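PDB 4LN9: rifamycin polyketide synthase from Amycolatopsis mediterranei, which probably removes water from a late polyketide intermediate in rifamycin assembly, through the double-hotdog dehydratase domain of its terminal module. Local coordinates for residues A[45-48]-A[49-52]; A[90-94]-A[95-99]; A[194-197]-A[198-201]. All blocks are in the same frame, centred on the assembly; numbering follows the deposited sequence.

Interaction 1: A[45-48]-A[49-52]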
loop_
_atom_site.group_PDB
_atom_site.type_symbol
_atom_site.label_atom_id
_atom_site.label_comp_id
_atom_site.label_asym_id
_atom_site.label_seq_id
_atom_site.Cartn_x
_atom_site.Cartn_y
_atom_site.Cartn_z
ATOM N N VAL A 45 2.722 -0.432 4.040
ATOM C CA VAL A 45 1.408 -0.267 4.639
ATOM C C VAL A 45 0.714 -1.596 4.860
ATOM O O VAL A 45 0.912 -2.541 4.095
ATOM C CB VAL A 45 0.506 0.672 3.818
ATOM C CG1 VAL A 45 0.079 0.001 2.521
ATOM C CG2 VAL A 45 -0.706 1.089 4.638
ATOM N N GLN A 46 0.112 -1.742 6.033
ATOM C CA GLN A 46 -0.656 -2.940 6.319
ATOM C C GLN A 46 -1.924 -2.971 5.482
ATOM O O GLN A 46 -2.420 -1.931 5.047
ATOM C CB GLN A 46 -0.993 -3.007 7.804
ATOM C CG GLN A 46 0.235 -3.037 8.694
ATOM C CD GLN A 46 -0.108 -2.889 10.159
ATOM O OE1 GLN A 46 -0.251 -1.776 10.665
ATOM N NE2 GLN A 46 -0.255 -4.013 10.849
ATOM N N LEU A 47 -2.403 -4.178 5.200
ATOM C CA LEU A 47 -3.631 -4.364 4.443
ATOM C C LEU A 47 -4.667 -5.095 5.293
ATOM O O LEU A 47 -4.767 -6.321 5.241
ATOM C CB LEU A 47 -3.349 -5.144 3.155
ATOM C CG LEU A 47 -2.340 -4.519 2.187
ATOM C CD1 LEU A 47 -2.022 -5.477 1.048
ATOM C CD2 LEU A 47 -2.858 -3.194 1.646
ATOM N N PRO A 48 -5.351 -4.348 6.175
ATOM C CA PRO A 48 -6.258 -4.907 7.178
ATOM C C PRO A 48 -7.304 -5.815 6.542
ATOM O O PRO A 48 -7.854 -6.689 7.212
ATOM C CB PRO A 48 -6.939 -3.670 7.771
ATOM C CG PRO A 48 -6.004 -2.538 7.497
ATOM C CD PRO A 48 -5.314 -2.876 6.204
ATOM N N GLN A 49 -7.596 -5.588 5.265
ATOM C CA GLN A 49 -8.632 -6.351 4.579
ATOM C C GLN A 49 -8.230 -7.816 4.453
ATOM O O GLN A 49 -9.064 -8.710 4.589
ATOM C CB GLN A 49 -8.925 -5.757 3.198
ATOM C CG GLN A 49 -9.703 -6.681 2.269
ATOM C CD GLN A 49 -11.169 -6.802 2.646
ATOM O OE1 GLN A 49 -11.543 -6.592 3.801
ATOM N NE2 GLN A 49 -11.999 -7.193 1.685
ATOM N N SER A 50 -6.933 -8.056 4.279
ATOM C CA SER A 50 -6.430 -9.404 4.032
ATOM C C SER A 50 -5.447 -9.874 5.106
ATOM O O SER A 50 -4.968 -11.007 5.061
ATOM C CB SER A 50 -5.785 -9.493 2.648
ATOM O OG SER A 50 -4.562 -8.777 2.607
ATOM N N ASP A 51 -5.202 -9.024 6.100
ATOM C CA ASP A 51 -4.127 -9.251 7.069
ATOM C C ASP A 51 -2.785 -9.443 6.370
ATOM O O ASP A 51 -1.927 -10.192 6.837
ATOM C CB ASP A 51 -4.444 -10.457 7.961
ATOM C CG ASP A 51 -3.662 -10.444 9.266
ATOM O OD1 ASP A 51 -2.788 -9.566 9.431
ATOM O OD2 ASP A 51 -3.885 -11.345 10.103
ATOM N N GLY A 52 -2.637 -8.805 5.211
ATOM C CA GLY A 52 -1.365 -8.802 4.506
ATOM C C GLY A 52 -0.650 -7.489 4.726
ATOM O O GLY A 52 -1.039 -6.695 5.584
#

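Interaction 2: A[90-94]-A[95-99]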
loop_
_atom_site.group_PDB
_atom_site.type_symbol
_atom_site.label_atom_id
_atom_site.label_comp_id
_atom_site.label_asym_id
_atom_site.label_seq_id
_atom_site.Cartn_x
_atom_site.Cartn_y
_atom_site.Cartn_z
ATOM N N ALA A 90 10.400 -7.978 4.264
ATOM C CA ALA A 90 8.943 -7.997 4.338
ATOM C C ALA A 90 8.475 -9.023 5.368
ATOM O O ALA A 90 7.662 -8.718 6.241
ATOM C CB ALA A 90 8.351 -8.308 2.971
ATOM N N GLY A 91 8.988 -10.243 5.248
ATOM C CA GLY A 91 8.681 -11.304 6.200
ATOM C C GLY A 91 8.937 -10.891 7.635
ATOM O O GLY A 91 8.126 -11.160 8.521
ATOM N N ASP A 92 10.053 -10.207 7.866
ATOM C CA ASP A 92 10.400 -9.778 9.215
ATOM C C ASP A 92 9.420 -8.761 9.795
ATOM O O ASP A 92 9.156 -8.763 10.997
ATOM C CB ASP A 92 11.830 -9.241 9.282
ATOM C CG ASP A 92 12.428 -9.362 10.672
ATOM O OD1 ASP A 92 12.336 -10.461 11.262
ATOM O OD2 ASP A 92 12.833 -8.323 11.236
ATOM N N GLU A 93 8.866 -7.912 8.933
ATOM C CA GLU A 93 7.812 -6.980 9.330
ATOM C C GLU A 93 6.647 -7.714 9.991
ATOM O O GLU A 93 6.024 -7.198 10.919
ATOM C CB GLU A 93 7.316 -6.188 8.116
ATOM C CG GLU A 93 6.392 -5.027 8.455
ATOM C CD GLU A 93 7.124 -3.870 9.110
ATOM O OE1 GLU A 93 8.362 -3.785 8.962
ATOM O OE2 GLU A 93 6.464 -3.060 9.797
ATOM N N ALA A 94 6.362 -8.922 9.514
ATOM C CA ALA A 94 5.181 -9.657 9.950
ATOM C C ALA A 94 5.545 -10.846 10.834
ATOM O O ALA A 94 4.737 -11.754 11.026
ATOM C CB ALA A 94 4.369 -10.117 8.748
ATOM N N GLY A 95 6.782 -10.870 11.320
ATOM C CA GLY A 95 7.240 -11.955 12.189
ATOM C C GLY A 95 7.330 -13.289 11.471
ATOM O O GLY A 95 7.135 -14.347 12.073
ATOM N N CYS A 96 7.629 -13.231 10.176
ATOM C CA CYS A 96 7.913 -14.417 9.371
ATOM C C CYS A 96 9.258 -14.268 8.679
ATOM O O CYS A 96 9.310 -14.107 7.461
ATOM C CB CYS A 96 6.852 -14.579 8.280
ATOM S SG CYS A 96 5.253 -15.201 8.845
ATOM N N PRO A 97 10.356 -14.356 9.444
ATOM C CA PRO A 97 11.664 -13.994 8.905
ATOM C C PRO A 97 12.308 -15.074 8.027
ATOM O O PRO A 97 13.283 -14.791 7.331
ATOM C CB PRO A 97 12.502 -13.758 10.163
ATOM C CG PRO A 97 11.884 -14.647 11.188
ATOM C CD PRO A 97 10.410 -14.651 10.887
ATOM N N VAL A 98 11.780 -16.296 8.056
ATOM C CA VAL A 98 12.426 -17.408 7.356
ATOM C C VAL A 98 11.951 -17.531 5.913
ATOM O O VAL A 98 10.752 -17.640 5.652
ATOM C CB VAL A 98 12.211 -18.749 8.083
ATOM C CG1 VAL A 98 12.811 -19.892 7.278
ATOM C CG2 VAL A 98 12.820 -18.695 9.476
ATOM N N LEU A 99 12.896 -17.507 4.978
ATOM C CA LEU A 99 12.574 -17.673 3.564
ATOM C C LEU A 99 12.532 -19.151 3.182
ATOM O O LEU A 99 13.552 -19.751 2.843
ATOM C CB LEU A 99 13.561 -16.898 2.679
ATOM C CG LEU A 99 13.214 -16.762 1.190
ATOM C CD1 LEU A 99 11.792 -16.253 1.002
ATOM C CD2 LEU A 99 14.210 -15.856 0.480
#

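Interaction 3: A[194-197]-A[198-201]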
loop_
_atom_site.group_PDB
_atom_site.type_symbol
_atom_site.label_atom_id
_atom_site.label_comp_id
_atom_site.label_asym_id
_atom_site.label_seq_id
_atom_site.Cartn_x
_atom_site.Cartn_y
_atom_site.Cartn_z
ATOM N N TYR A 194 30.468 -7.376 -12.753
ATOM C CA TYR A 194 30.547 -6.910 -11.373
ATOM C C TYR A 194 31.377 -5.637 -11.261
ATOM O O TYR A 194 32.599 -5.665 -11.409
ATOM C CB TYR A 194 31.119 -7.989 -10.452
ATOM C CG TYR A 194 30.294 -9.255 -10.393
ATOM C CD1 TYR A 194 29.023 -9.261 -9.827
ATOM C CD2 TYR A 194 30.823 -10.462 -10.825
ATOM C CE1 TYR A 194 28.285 -10.427 -9.741
ATOM C CE2 TYR A 194 30.093 -11.632 -10.745
ATOM C CZ TYR A 194 28.821 -11.609 -10.213
ATOM O OH TYR A 194 28.091 -12.774 -10.140
ATOM N N GLY A 195 30.711 -4.531 -10.948
ATOM C CA GLY A 195 31.405 -3.311 -10.559
ATOM C C GLY A 195 31.922 -3.377 -9.136
ATOM O O GLY A 195 31.727 -4.377 -8.445
ATOM N N PRO A 196 32.496 -2.263 -8.657
ATOM C CA PRO A 196 33.237 -2.172 -7.399
ATOM C C PRO A 196 32.434 -2.627 -6.183
ATOM O O PRO A 196 32.999 -3.227 -5.269
ATOM C CB PRO A 196 33.553 -0.680 -7.292
ATOM C CG PRO A 196 33.634 -0.224 -8.707
ATOM C CD PRO A 196 32.600 -1.022 -9.447
ATOM N N THR A 197 31.154 -2.270 -6.125
ATOM C CA THR A 197 30.323 -2.671 -4.994
ATOM C C THR A 197 30.279 -4.189 -4.832
ATOM O O THR A 197 30.296 -4.701 -3.713
ATOM C CB THR A 197 28.889 -2.123 -5.103
ATOM O OG1 THR A 197 28.931 -0.697 -5.242
ATOM C CG2 THR A 197 28.089 -2.478 -3.857
ATOM N N PHE A 198 30.299 -4.907 -5.951
ATOM C CA PHE A 198 30.106 -6.352 -5.915
ATOM C C PHE A 198 31.415 -7.128 -5.922
ATOM O O PHE A 198 31.419 -8.342 -5.724
ATOM C CB PHE A 198 29.216 -6.819 -7.066
ATOM C CG PHE A 198 27.763 -6.513 -6.865
ATOM C CD1 PHE A 198 26.867 -7.513 -6.522
ATOM C CD2 PHE A 198 27.307 -5.208 -6.940
ATOM C CE1 PHE A 198 25.532 -7.225 -6.315
ATOM C CE2 PHE A 198 25.972 -4.913 -6.744
ATOM C CZ PHE A 198 25.087 -5.920 -6.410
ATOM N N ARG A 199 32.518 -6.451 -6.217
ATOM C CA ARG A 199 33.809 -7.123 -6.220
ATOM C C ARG A 199 34.352 -7.279 -4.802
ATOM O O ARG A 199 35.248 -6.546 -4.384
ATOM C CB ARG A 199 34.802 -6.405 -7.139
ATOM C CG ARG A 199 34.468 -6.565 -8.617
ATOM C CD ARG A 199 35.616 -6.140 -9.519
ATOM N NE ARG A 199 36.011 -4.755 -9.277
ATOM C CZ ARG A 199 35.639 -3.725 -10.032
ATOM N NH1 ARG A 199 34.881 -3.919 -11.104
ATOM N NH2 ARG A 199 36.013 -2.496 -9.703
ATOM N N ALA A 200 33.707 -8.145 -4.025
ATOM C CA ALA A 200 33.935 -8.197 -2.586
ATOM C C ALA A 200 34.654 -9.473 -2.157
ATOM O O ALA A 200 34.913 -9.675 -0.971
ATOM C CB ALA A 200 32.623 -8.043 -1.831
ATOM N N VAL A 201 34.923 -10.360 -3.108
ATOM C CA VAL A 201 35.648 -11.584 -2.797
ATOM C C VAL A 201 37.129 -11.286 -2.584
ATOM O O VAL A 201 37.805 -10.793 -3.487
ATOM C CB VAL A 201 35.488 -12.638 -3.908
ATOM C CG1 VAL A 201 36.304 -13.879 -3.577
ATOM C CG2 VAL A 201 34.020 -12.997 -4.086
HETATM O O HOH W 1 35.690 -3.469 -4.621
#

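Interaction 1: A[45-48]-A[49-52]
Leu47 and Gly52 form an antiparallel hydrogen-bonded pair, with CA atoms 5.0 Å apart, and the chain turns back between them through Pro48, Gln49, Ser50 and Asp51. Leu47 N donates to Gly52 O at 2.9 Å. In return, Leu47 O takes two backbone donors, Ser50 N at 2.9 Å and Gly52 N at 3.3 Å. These two approach from opposite faces of the Leu47 carbonyl plane, so one oxygen ties together both the turn and the start of the returning strand. Asp51 has a left-handed backbone, with phi +55°.

Ser50 OG sits between its own backbone N and carbonyl carbon (chi1 70°). This brings it to 3.9 Å from Leu47 CB, and it also accepts a weak bond from Gly52 N. Pro48 lies at the start of the turn, where its ring cannot supply an N-H. Gln46 OE1 accepts a hydrogen bond from Trp145 NE1 of the second subunit. Gln119 of that subunit packs on Leu47 and Pro48. Asp51 and Gly52 together face the single residue Leu47, which defines a G1 beta bulge closing the hairpin of strands 41-47 and 52-59.

Interaction 2: A[90-94]-A[95-99]
Gly91 and Cys96 close a Schellman motif that ends helix 80-93, in a domain of double-hotdog fold. Its two marker bonds are both present. Cys96 N donates to Gly91 O at 2.7 Å, and Gly95 N donates to Asp92 O at 3.2 Å. Gly95 is the C-prime residue, and its positive phi of 67° turns the chain out of the helix. Gly91 O also accepts from Ala94 N, which reaches it from the opposite face of the carbonyl plane to Cys96 N. Gly91 O, one of the last helical carbonyls, thus takes two N-H groups, one on each face.

Past the motif, the chain crosses Pro97 and enters strand 98-104. Val98 pairs there with Val154 of strand 146-154, and Leu99 with Leu270 of strand 263-272. Ala94 packs on Leu122 and Arg131, and Cys96 packs on Leu153 and Arg131, so the helix end rests on strands 116-122, 131-139 and 146-154. Glu93 points away from the turn and forms a salt bridge with Arg89, one helical turn earlier.

Gly91 has no side chain, and the returning backbone lies close against it. Cys96 O comes within 3.1 Å of Gly91 CA in a CA-H...O contact. The Cys96 sulfur lies beside its own backbone N (chi1 -76°), with SG 4.1 Å from Ala94 O. On the outer side, Asp92 extends with CG opposite its backbone N (chi1 -155°), which carries its carboxylate over to the proline, with Asp92 OD1 3.5 Å from Pro97 CB.

Interaction 3: A[194-197]-A[198-201]
Gly195 and Phe198 bracket a tight turn, with Phe198 N donating to Gly195 O at 2.9 Å, and Arg199 next to it centres an inverse gamma turn. Arg199 N makes weak bonds to Gly195 O and Pro196 O. A water donates to both Pro196 O and Arg199 O and so links the carbonyls of Pro196 and Arg199.

The Arg199 chain folds back at chi3 (-58°) and lays its guanidinium over the Gly195-Pro196 peptide. Pro196 N lies 3.5 Å above the guanidinium plane, offset toward the rim. The NH2 group of Arg199 runs beside the proline ring, with Arg199 NH2 3.4 Å from Pro196 CG. Arg199 NH1 gives a weak bond to Tyr194 O at 2.9 Å. The Tyr194 and Phe198 side chains cross at about a right angle, and Tyr194 CD1 meets Phe198 CB at 3.7 Å. Thr197 O is buried and has no partner in the model, whereas Thr197 OG1 is bonded to Asp69.

Tyr194 to Phe198 (Tyr-Gly-Pro-Thr-Phe) match the end of the GYxYGPxF motif of polyketide synthase dehydratases. Tyr194 packs between helices 183-190 and 236-251, and its ring meets His244. The Phe198 ring meets His70 of strand 70-72. Ala200 then pairs with Ala220 as the chain leads into strand 201-207.

Overall arrangement
The three contacts follow one another along the chain and do not touch. Interactions 1 and 2 lie on the same side of the chain's centre, with centres 15 Å apart and nearest atoms about 6 Å apart. Arg131 links their surroundings: it bonds to Asp51 O and packs on Ala94 and Cys96. Interaction 1 alone reaches the second subunit. Interaction 3 lies across the chain's centre, about 38 Å from interaction 1 and 28 Å from interaction 2, between centres. It is the one beside His70 and Asp240, which by their family sequence context are probably the active-site pair. The other two are structural turns, one closing a hairpin and one ending a helix.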